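Long-range contacts in glycoside Hydrolase Family 43_12 (Metagenome, PDB 7JVH), which probably hydrolyses arabinose- or xylose-containing plant cell-wall polysaccharides or oligosaccharides, as in other glycoside hydrolases of family 43: residues Y197-E208 and T220-I231; S78-V86 and R396-K404. One frame throughout, in Å; residues are numbered along the deposited sequence.

Interaction 1: Y197-E208 and T220-I231; sequences YGPNHRCIKIWE and TDKVIVNGGTDI
Ile204 O is gripped by two successive backbone amides of the facing strand, Ile224 N at 2.9 Å and, more weakly, Val225 N at 3.4 Å, while the CA-H of Val223 also points at it. This doubling is a classic beta bulge: it shifts the antiparallel register by one residue between the pairs Ile204-Val225 and Lys205-Val223. At the bulge Ile224 reaches the apolar side, where its CG1 packs on Ile204 CG2 and its CG2 meets Ile206 CG2 at 3.7 Å, the latter two side chains crossing nearly at right angles. At one end of the pairing, His201 NE2 donates to Asn226 OD1 (2.6 Å). Asn226 OD1 lies near the imidazole plane, though the amide itself is turned away from it and the donor stands 39° above the carbonyl plane. His201 ND1 is hydrogen-bonded to Leu196 N, so both ring nitrogens are held, which helps fix the rotation. At the other end, Asp221 CB sits over the six-membered ring of Trp207, 3.3 Å from its centroid, a CH-pi contact. With CG tucked between the backbone N and carbonyl carbon (chi1 58°), the Asp221 carboxylate plane is nearly parallel to the indole, above its face. Thr220 OG1 accepts Glu208 N (3.1 Å) and is also bonded to Ile217 O. The two strands form a hairpin, the outer half of a four-stranded propeller blade: strand 184-190 flanks 203-210, strand 215-226 forms the edge, and Ile204, Ile224 and Val225 pack against Leu252 of strand 249-255 in the next blade.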
loop_
_atom_site.group_PDB
_atom_site.type_symbol
_atom_site.label_atom_id
_atom_site.label_comp_id
_atom_site.label_asym_id
_atom_site.label_seq_id
_atom_site.Cartn_x
_atom_site.Cartn_y
_atom_site.Cartn_z
ATOM N N TYR A 197 -13.928 26.469 -7.930
ATOM C CA TYR A 197 -15.010 25.476 -7.835
ATOM C C TYR A 197 -14.867 24.515 -6.649
ATOM O O TYR A 197 -15.128 23.305 -6.771
ATOM C CB TYR A 197 -15.150 24.683 -9.151
ATOM C CG TYR A 197 -13.890 23.999 -9.641
ATOM C CD1 TYR A 197 -13.005 24.659 -10.491
ATOM C CD2 TYR A 197 -13.596 22.680 -9.280
ATOM C CE1 TYR A 197 -11.854 24.041 -10.954
ATOM C CE2 TYR A 197 -12.451 22.049 -9.738
ATOM C CZ TYR A 197 -11.580 22.738 -10.582
ATOM O OH TYR A 197 -10.422 22.151 -11.053
ATOM N N GLY A 198 -14.463 25.059 -5.498
ATOM C CA GLY A 198 -14.444 24.329 -4.253
ATOM C C GLY A 198 -13.102 23.649 -4.007
ATOM O O GLY A 198 -12.128 23.900 -4.718
ATOM N N PRO A 199 -13.016 22.794 -2.963
ATOM C CA PRO A 199 -11.773 22.079 -2.659
ATOM C C PRO A 199 -11.196 21.170 -3.770
ATOM O O PRO A 199 -10.007 20.846 -3.690
ATOM C CB PRO A 199 -12.130 21.236 -1.418
ATOM C CG PRO A 199 -13.569 21.488 -1.090
ATOM C CD PRO A 199 -14.110 22.542 -2.009
ATOM N N ASN A 200 -12.005 20.750 -4.750
ATOM C CA ASN A 200 -11.488 19.881 -5.827
ATOM C C ASN A 200 -10.554 20.621 -6.771
ATOM O O ASN A 200 -9.734 20.006 -7.440
ATOM C CB ASN A 200 -12.614 19.208 -6.650
ATOM C CG ASN A 200 -13.383 18.165 -5.865
ATOM O OD1 ASN A 200 -12.910 17.643 -4.860
ATOM N ND2 ASN A 200 -14.589 17.872 -6.323
ATOM N N HIS A 201 -10.693 21.948 -6.825
ATOM C CA HIS A 201 -9.767 22.775 -7.581
ATOM C C HIS A 201 -8.380 22.710 -6.924
ATOM O O HIS A 201 -8.208 23.100 -5.775
ATOM C CB HIS A 201 -10.254 24.217 -7.669
ATOM C CG HIS A 201 -9.352 25.102 -8.462
ATOM N ND1 HIS A 201 -9.487 26.470 -8.494
ATOM C CD2 HIS A 201 -8.287 24.810 -9.240
ATOM C CE1 HIS A 201 -8.552 26.979 -9.273
ATOM N NE2 HIS A 201 -7.814 25.994 -9.741
ATOM N N ARG A 202 -7.410 22.179 -7.677
ATOM C CA ARG A 202 -6.036 22.053 -7.236
ATOM C C ARG A 202 -5.089 22.501 -8.338
ATOM O O ARG A 202 -5.522 22.816 -9.456
ATOM C CB ARG A 202 -5.763 20.598 -6.845
ATOM C CG ARG A 202 -6.488 20.148 -5.582
ATOM C CD ARG A 202 -6.260 20.968 -4.315
ATOM N NE ARG A 202 -5.022 20.591 -3.637
ATOM C CZ ARG A 202 -4.830 20.582 -2.324
ATOM N NH1 ARG A 202 -5.802 20.943 -1.473
ATOM N NH2 ARG A 202 -3.624 20.262 -1.859
ATOM N N CYS A 203 -3.794 22.543 -8.002
ATOM C CA CYS A 203 -2.754 23.115 -8.851
ATOM C C CYS A 203 -1.528 22.254 -8.852
ATOM O O CYS A 203 -1.255 21.561 -7.876
ATOM C CB CYS A 203 -2.317 24.489 -8.299
ATOM S SG CYS A 203 -3.560 25.755 -8.452
ATOM N N ILE A 204 -0.774 22.323 -9.951
ATOM C CA ILE A 204 0.577 21.801 -10.011
ATOM C C ILE A 204 1.541 22.983 -9.946
ATOM O O ILE A 204 1.432 23.933 -10.722
ATOM C CB ILE A 204 0.842 20.988 -11.287
ATOM C CG1 ILE A 204 -0.163 19.833 -11.406
ATOM C CG2 ILE A 204 2.278 20.488 -11.306
ATOM C CD1 ILE A 204 -0.217 18.904 -10.214
ATOM N N LYS A 205 2.484 22.890 -9.003
ATOM C CA LYS A 205 3.437 23.921 -8.708
ATOM C C LYS A 205 4.822 23.340 -8.858
ATOM O O LYS A 205 5.058 22.217 -8.458
ATOM C CB LYS A 205 3.233 24.407 -7.269
ATOM C CG LYS A 205 4.067 25.637 -6.911
ATOM C CD LYS A 205 3.624 26.263 -5.601
ATOM C CE LYS A 205 2.256 26.927 -5.745
ATOM N NZ LYS A 205 1.747 27.438 -4.456
ATOM N N ILE A 206 5.741 24.132 -9.425
ATOM C CA ILE A 206 7.137 23.737 -9.579
ATOM C C ILE A 206 8.050 24.702 -8.824
ATOM O O ILE A 206 7.741 25.884 -8.691
ATOM C CB ILE A 206 7.531 23.634 -11.065
ATOM C CG1 ILE A 206 8.895 22.962 -11.219
ATOM C CG2 ILE A 206 7.531 25.004 -11.746
ATOM C CD1 ILE A 206 9.198 22.574 -12.662
ATOM N N TRP A 207 9.162 24.161 -8.309
ATOM C CA TRP A 207 10.192 24.902 -7.582
ATOM C C TRP A 207 11.540 24.463 -8.105
ATOM O O TRP A 207 11.721 23.293 -8.422
ATOM C CB TRP A 207 10.188 24.532 -6.101
ATOM C CG TRP A 207 8.963 24.866 -5.331
ATOM C CD1 TRP A 207 7.809 24.153 -5.279
ATOM C CD2 TRP A 207 8.790 25.975 -4.438
ATOM N NE1 TRP A 207 6.920 24.750 -4.429
ATOM C CE2 TRP A 207 7.489 25.877 -3.904
ATOM C CE3 TRP A 207 9.599 27.052 -4.053
ATOM C CZ2 TRP A 207 6.974 26.817 -3.004
ATOM C CZ3 TRP A 207 9.087 27.984 -3.151
ATOM C CH2 TRP A 207 7.781 27.865 -2.648
ATOM N N GLU A 208 12.494 25.391 -8.154
ATOM C CA GLU A 208 13.902 25.049 -8.294
ATOM C C GLU A 208 14.340 24.446 -6.960
ATOM O O GLU A 208 13.857 24.850 -5.900
ATOM C CB GLU A 208 14.745 26.284 -8.638
ATOM C CG GLU A 208 16.144 25.964 -9.161
ATOM C CD GLU A 208 16.875 27.203 -9.699
ATOM O OE1 GLU A 208 16.195 28.176 -10.097
ATOM O OE2 GLU A 208 18.131 27.209 -9.736
ATOM N N THR A 220 11.198 30.866 -6.398
ATOM C CA THR A 220 11.296 30.138 -7.665
ATOM C C THR A 220 10.017 29.369 -7.999
ATOM O O THR A 220 9.948 28.714 -9.032
ATOM C CB THR A 220 12.486 29.154 -7.680
ATOM O OG1 THR A 220 12.272 28.103 -6.722
ATOM C CG2 THR A 220 13.799 29.883 -7.369
ATOM N N ASP A 221 9.012 29.469 -7.121
ATOM C CA ASP A 221 7.750 28.767 -7.292
ATOM C C ASP A 221 6.915 29.380 -8.401
ATOM O O ASP A 221 6.886 30.584 -8.561
ATOM C CB ASP A 221 6.941 28.711 -5.994
ATOM C CG ASP A 221 6.628 30.092 -5.413
ATOM O OD1 ASP A 221 7.540 30.932 -5.307
ATOM O OD2 ASP A 221 5.474 30.348 -5.042
ATOM N N LYS A 222 6.249 28.521 -9.178
ATOM C CA LYS A 222 5.339 28.924 -10.239
ATOM C C LYS A 222 4.286 27.850 -10.438
ATOM O O LYS A 222 4.597 26.651 -10.441
ATOM C CB LYS A 222 6.102 29.105 -11.546
ATOM C CG LYS A 222 5.271 29.722 -12.659
ATOM C CD LYS A 222 5.789 29.400 -14.034
ATOM C CE LYS A 222 4.914 30.074 -15.080
ATOM N NZ LYS A 222 5.239 29.581 -16.462
ATOM N N VAL A 223 3.031 28.282 -10.609
ATOM C CA VAL A 223 1.949 27.378 -10.969
ATOM C C VAL A 223 2.064 27.084 -12.463
ATOM O O VAL A 223 1.969 27.993 -13.285
ATOM C CB VAL A 223 0.556 27.957 -10.650
ATOM C CG1 VAL A 223 -0.520 26.986 -11.111
ATOM C CG2 VAL A 223 0.415 28.247 -9.161
ATOM N N ILE A 224 2.272 25.805 -12.801
ATOM C CA ILE A 224 2.418 25.353 -14.193
ATOM C C ILE A 224 1.180 24.662 -14.766
ATOM O O ILE A 224 1.004 24.621 -15.973
ATOM C CB ILE A 224 3.667 24.468 -14.399
ATOM C CG1 ILE A 224 3.774 23.388 -13.328
ATOM C CG2 ILE A 224 4.929 25.333 -14.400
ATOM C CD1 ILE A 224 4.871 22.395 -13.629
ATOM N N VAL A 225 0.322 24.133 -13.888
ATOM C CA VAL A 225 -1.024 23.715 -14.265
ATOM C C VAL A 225 -2.013 24.190 -13.222
ATOM O O VAL A 225 -1.794 23.992 -12.038
ATOM C CB VAL A 225 -1.169 22.181 -14.412
ATOM C CG1 VAL A 225 -2.615 21.826 -14.747
ATOM C CG2 VAL A 225 -0.239 21.658 -15.496
ATOM N N ASN A 226 -3.104 24.807 -13.685
ATOM C CA ASN A 226 -4.197 25.227 -12.829
ATOM C C ASN A 226 -5.476 24.426 -13.089
ATOM O O ASN A 226 -6.109 24.586 -14.134
ATOM C CB ASN A 226 -4.459 26.721 -12.969
ATOM C CG ASN A 226 -5.377 27.249 -11.885
ATOM O OD1 ASN A 226 -5.533 26.632 -10.812
ATOM N ND2 ASN A 226 -5.995 28.403 -12.151
ATOM N N GLY A 227 -5.835 23.551 -12.135
ATOM C CA GLY A 227 -7.042 22.753 -12.222
ATOM C C GLY A 227 -6.841 21.389 -12.880
ATOM O O GLY A 227 -7.083 20.346 -12.248
ATOM N N GLY A 228 -6.419 21.412 -14.148
ATOM C CA GLY A 228 -6.216 20.217 -14.959
ATOM C C GLY A 228 -6.018 20.530 -16.434
ATOM O O GLY A 228 -5.621 21.650 -16.781
ATOM N N THR A 229 -6.303 19.546 -17.295
ATOM C CA THR A 229 -6.175 19.686 -18.757
ATOM C C THR A 229 -7.120 20.738 -19.356
ATOM O O THR A 229 -6.802 21.361 -20.362
ATOM C CB THR A 229 -6.431 18.358 -19.500
ATOM O OG1 THR A 229 -7.646 17.780 -19.016
ATOM C CG2 THR A 229 -5.283 17.383 -19.276
ATOM N N ASP A 230 -8.293 20.907 -18.738
ATOM C CA ASP A 230 -9.278 21.908 -19.146
ATOM C C ASP A 230 -10.087 22.390 -17.936
ATOM O O ASP A 230 -10.997 21.691 -17.466
ATOM C CB ASP A 230 -10.204 21.342 -20.226
ATOM C CG ASP A 230 -11.251 22.350 -20.692
ATOM O OD1 ASP A 230 -11.152 23.541 -20.333
ATOM O OD2 ASP A 230 -12.183 21.970 -21.420
ATOM N N ILE A 231 -9.757 23.600 -17.460
ATOM C CA ILE A 231 -10.304 24.149 -16.211
ATOM C C ILE A 231 -11.819 24.351 -16.258
ATOM O O ILE A 231 -12.497 24.165 -15.244
ATOM C CB ILE A 231 -9.571 25.446 -15.797
ATOM C CG1 ILE A 231 -9.842 25.771 -14.329
ATOM C CG2 ILE A 231 -9.956 26.612 -16.700
ATOM C CD1 ILE A 231 -8.687 26.482 -13.644
#

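Interaction 2: S78-V86 and R396-K404; sequences SSFAMFPGV and RWVAMRGPK
Phe83 and Ala399 are joined by a reciprocal pair of backbone hydrogen bonds, Phe83 N to Ala399 O (2.8 Å) and Ala399 N to Phe83 O, the latter almost straight at 177°. A third bond, Arg401 N to Ala81 O at 3.0 Å, closes the other side of the non-hydrogen-bonded pair Met82-Met400. Packing is close on the face carrying these two residues, both selenomethionines in the crystal. Met400 is bent at chi2 and chi3, which folds its chain back so that CE rests 3.7 Å from Ala81 CB and SE lies 4.0 Å from Met82 CG. Met82 is extended instead, and its SE passes Val398 CG2; Leu560 of strand 560-566 touches both selenomethionines. On the opposite face of the two-stranded sheet, with Phe83 and Ala399, the Phe83 ring is directed by CG anti to the backbone N (chi1 -172°) toward the bend at Gly402 and Pro403, where Phe83 CE2 meets Pro403 CB at 3.6 Å and Phe83 CB approaches Gly402 O. An alanine in place of Phe83 would probably leave Pro403 without its aromatic partner and open a gap beside the bend. The looser margin lies at the partly exposed Pro84, which follows a cis peptide bond: its CD comes no nearer than 4.4 Å to Trp397 O, and Val398 CG1 is a distant neighbour of its carbonyl. Arg401 turns its charge elsewhere, to Glu467 and Cys115 O. Across the two segments the chemistry is therefore directional main-chain bonding wrapped in apolar side chains, with no salt bridge between them, which is consistent with a well-defined junction between the catalytic and C-terminal domains.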
loop_
_atom_site.group_PDB
_atom_site.type_symbol
_atom_site.label_atom_id
_atom_site.label_comp_id
_atom_site.label_asym_id
_atom_site.label_seq_id
_atom_site.Cartn_x
_atom_site.Cartn_y
_atom_site.Cartn_z
ATOM N N SER A 78 2.922 4.003 -1.330
ATOM C CA SER A 78 2.413 4.636 -0.131
ATOM C C SER A 78 1.974 3.559 0.859
ATOM O O SER A 78 1.714 2.430 0.467
ATOM C CB SER A 78 1.246 5.574 -0.457
ATOM O OG SER A 78 0.278 4.960 -1.267
ATOM N N SER A 79 1.917 3.918 2.151
ATOM C CA SER A 79 1.644 2.971 3.223
ATOM C C SER A 79 0.874 3.513 4.422
ATOM O O SER A 79 0.491 2.744 5.314
ATOM C CB SER A 79 2.951 2.332 3.701
ATOM O OG SER A 79 3.940 3.299 3.988
ATOM N N PHE A 80 0.685 4.834 4.483
ATOM C CA PHE A 80 -0.182 5.469 5.476
ATOM C C PHE A 80 0.325 5.185 6.910
ATOM O O PHE A 80 1.474 5.514 7.206
ATOM C CB PHE A 80 -1.644 5.120 5.125
ATOM C CG PHE A 80 -1.972 5.489 3.710
ATOM C CD1 PHE A 80 -2.349 6.781 3.394
ATOM C CD2 PHE A 80 -1.793 4.589 2.682
ATOM C CE1 PHE A 80 -2.598 7.154 2.090
ATOM C CE2 PHE A 80 -2.033 4.980 1.361
ATOM C CZ PHE A 80 -2.430 6.262 1.077
ATOM N N ALA A 81 -0.480 4.562 7.772
ATOM C CA ALA A 81 -0.082 4.341 9.176
ATOM C C ALA A 81 0.669 3.046 9.493
ATOM O O ALA A 81 0.943 2.745 10.656
ATOM C CB ALA A 81 -1.298 4.479 10.087
HETATM N N MSE A 82 0.991 2.263 8.462
HETATM C CA MSE A 82 1.665 0.986 8.653
HETATM C C MSE A 82 3.145 1.254 8.904
HETATM O O MSE A 82 3.685 2.247 8.416
HETATM C CB MSE A 82 1.460 0.084 7.431
HETATM C CG MSE A 82 0.003 -0.251 7.131
HETATM SE SE MSE A 82 -0.119 -1.305 5.458
HETATM C CE MSE A 82 -1.983 -1.601 4.904
ATOM N N PHE A 83 3.784 0.385 9.695
ATOM C CA PHE A 83 5.209 0.494 9.966
ATOM C C PHE A 83 5.881 -0.874 9.879
ATOM O O PHE A 83 5.387 -1.843 10.454
ATOM C CB PHE A 83 5.481 1.110 11.333
ATOM C CG PHE A 83 6.927 1.421 11.562
ATOM C CD1 PHE A 83 7.461 2.640 11.144
ATOM C CD2 PHE A 83 7.769 0.489 12.137
ATOM C CE1 PHE A 83 8.807 2.913 11.346
ATOM C CE2 PHE A 83 9.109 0.757 12.327
ATOM C CZ PHE A 83 9.628 1.969 11.945
ATOM N N PRO A 84 7.024 -1.019 9.161
ATOM C CA PRO A 84 7.662 0.085 8.440
ATOM C C PRO A 84 6.846 0.544 7.251
ATOM O O PRO A 84 5.941 -0.167 6.825
ATOM C CB PRO A 84 8.971 -0.537 7.982
ATOM C CG PRO A 84 8.655 -1.991 7.863
ATOM C CD PRO A 84 7.757 -2.287 8.999
ATOM N N GLY A 85 7.172 1.734 6.732
ATOM C CA GLY A 85 6.434 2.357 5.646
ATOM C C GLY A 85 7.224 2.362 4.359
ATOM O O GLY A 85 8.439 2.214 4.379
ATOM N N VAL A 86 6.506 2.532 3.245
ATOM C CA VAL A 86 7.060 2.599 1.887
ATOM C C VAL A 86 7.871 1.351 1.554
ATOM O O VAL A 86 9.100 1.360 1.646
ATOM C CB VAL A 86 7.900 3.886 1.670
ATOM C CG1 VAL A 86 8.341 4.026 0.208
ATOM C CG2 VAL A 86 7.115 5.097 2.134
ATOM N N ARG A 396 7.045 -8.387 4.205
ATOM C CA ARG A 396 5.602 -8.239 3.965
ATOM C C ARG A 396 4.811 -7.986 5.232
ATOM O O ARG A 396 3.664 -7.547 5.164
ATOM C CB ARG A 396 5.021 -9.495 3.318
ATOM C CG ARG A 396 5.080 -9.502 1.813
ATOM C CD ARG A 396 4.718 -10.883 1.288
ATOM N NE ARG A 396 5.699 -11.885 1.705
ATOM C CZ ARG A 396 5.821 -13.083 1.154
ATOM N NH1 ARG A 396 4.978 -13.476 0.218
ATOM N NH2 ARG A 396 6.746 -13.914 1.606
ATOM N N TRP A 397 5.420 -8.300 6.382
ATOM C CA TRP A 397 4.788 -8.175 7.678
ATOM C C TRP A 397 4.936 -6.763 8.217
ATOM O O TRP A 397 6.038 -6.253 8.331
ATOM C CB TRP A 397 5.388 -9.188 8.633
ATOM C CG TRP A 397 5.026 -10.569 8.230
ATOM C CD1 TRP A 397 5.812 -11.456 7.560
ATOM C CD2 TRP A 397 3.763 -11.214 8.429
ATOM N NE1 TRP A 397 5.120 -12.617 7.336
ATOM C CE2 TRP A 397 3.858 -12.493 7.860
ATOM C CE3 TRP A 397 2.558 -10.826 9.022
ATOM C CZ2 TRP A 397 2.799 -13.398 7.879
ATOM C CZ3 TRP A 397 1.499 -11.728 9.041
ATOM C CH2 TRP A 397 1.635 -13.006 8.481
ATOM N N VAL A 398 3.797 -6.144 8.539
ATOM C CA VAL A 398 3.735 -4.787 9.059
ATOM C C VAL A 398 2.998 -4.759 10.394
ATOM O O VAL A 398 2.215 -5.668 10.710
ATOM C CB VAL A 398 3.014 -3.841 8.073
ATOM C CG1 VAL A 398 3.826 -3.694 6.786
ATOM C CG2 VAL A 398 1.590 -4.311 7.773
ATOM N N ALA A 399 3.265 -3.704 11.175
ATOM C CA ALA A 399 2.547 -3.401 12.404
ATOM C C ALA A 399 1.817 -2.082 12.174
ATOM O O ALA A 399 2.180 -1.318 11.283
ATOM C CB ALA A 399 3.513 -3.290 13.560
HETATM N N MSE A 400 0.766 -1.834 12.959
HETATM C CA MSE A 400 0.025 -0.584 12.910
HETATM C C MSE A 400 0.606 0.391 13.929
HETATM O O MSE A 400 0.702 0.060 15.103
HETATM C CB MSE A 400 -1.460 -0.828 13.195
HETATM C CG MSE A 400 -2.181 -1.609 12.111
HETATM SE SE MSE A 400 -2.217 -0.632 10.413
HETATM C CE MSE A 400 -2.752 1.208 10.882
ATOM N N ARG A 401 1.013 1.573 13.455
ATOM C CA ARG A 401 1.328 2.712 14.310
ATOM C C ARG A 401 2.555 2.555 15.226
ATOM O O ARG A 401 2.670 3.242 16.235
ATOM C CB ARG A 401 0.099 3.116 15.146
ATOM C CG ARG A 401 -1.140 3.417 14.313
ATOM C CD ARG A 401 -2.257 3.998 15.150
ATOM N NE ARG A 401 -3.263 4.638 14.310
ATOM C CZ ARG A 401 -4.390 4.061 13.888
ATOM N NH1 ARG A 401 -4.691 2.812 14.199
ATOM N NH2 ARG A 401 -5.241 4.767 13.142
ATOM N N GLY A 402 3.489 1.674 14.850
ATOM C CA GLY A 402 4.698 1.458 15.623
ATOM C C GLY A 402 5.503 0.251 15.159
ATOM O O GLY A 402 5.025 -0.542 14.351
ATOM N N PRO A 403 6.741 0.070 15.666
ATOM C CA PRO A 403 7.573 -1.065 15.268
ATOM C C PRO A 403 7.190 -2.362 15.977
ATOM O O PRO A 403 6.809 -2.337 17.151
ATOM C CB PRO A 403 8.986 -0.624 15.673
ATOM C CG PRO A 403 8.779 0.373 16.767
ATOM C CD PRO A 403 7.398 0.960 16.631
ATOM N N LYS A 404 7.297 -3.480 15.254
ATOM C CA LYS A 404 7.064 -4.826 15.774
ATOM C C LYS A 404 8.090 -5.221 16.830
ATOM O O LYS A 404 7.813 -6.059 17.698
ATOM C CB LYS A 404 7.080 -5.849 14.633
ATOM C CG LYS A 404 8.434 -6.038 13.983
ATOM C CD LYS A 404 8.346 -6.822 12.688
ATOM C CE LYS A 404 9.706 -7.041 12.073
ATOM N NZ LYS A 404 9.980 -5.893 11.188
#

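In the fold
Interaction 1 lies about 26 Å from the centre of the folded chain, whereas interaction 2 is about 10 Å from it; their centres are 31 Å apart, their nearest atoms about 14 Å, and they share no sheet. Along the sequence, 78-86 comes first, then both segments of interaction 1, and finally 396-404. Interaction 1 is local, pairing neighbouring strands within one blade of the five-bladed propeller expected for family 43. Interaction 2 spans more than 300 residues and forms a separate two-stranded sheet, 82-83 with 399-400, between propeller and concanavalin A-like domain. One contact thus helps build a blade; the other is part of the docking of the two domains.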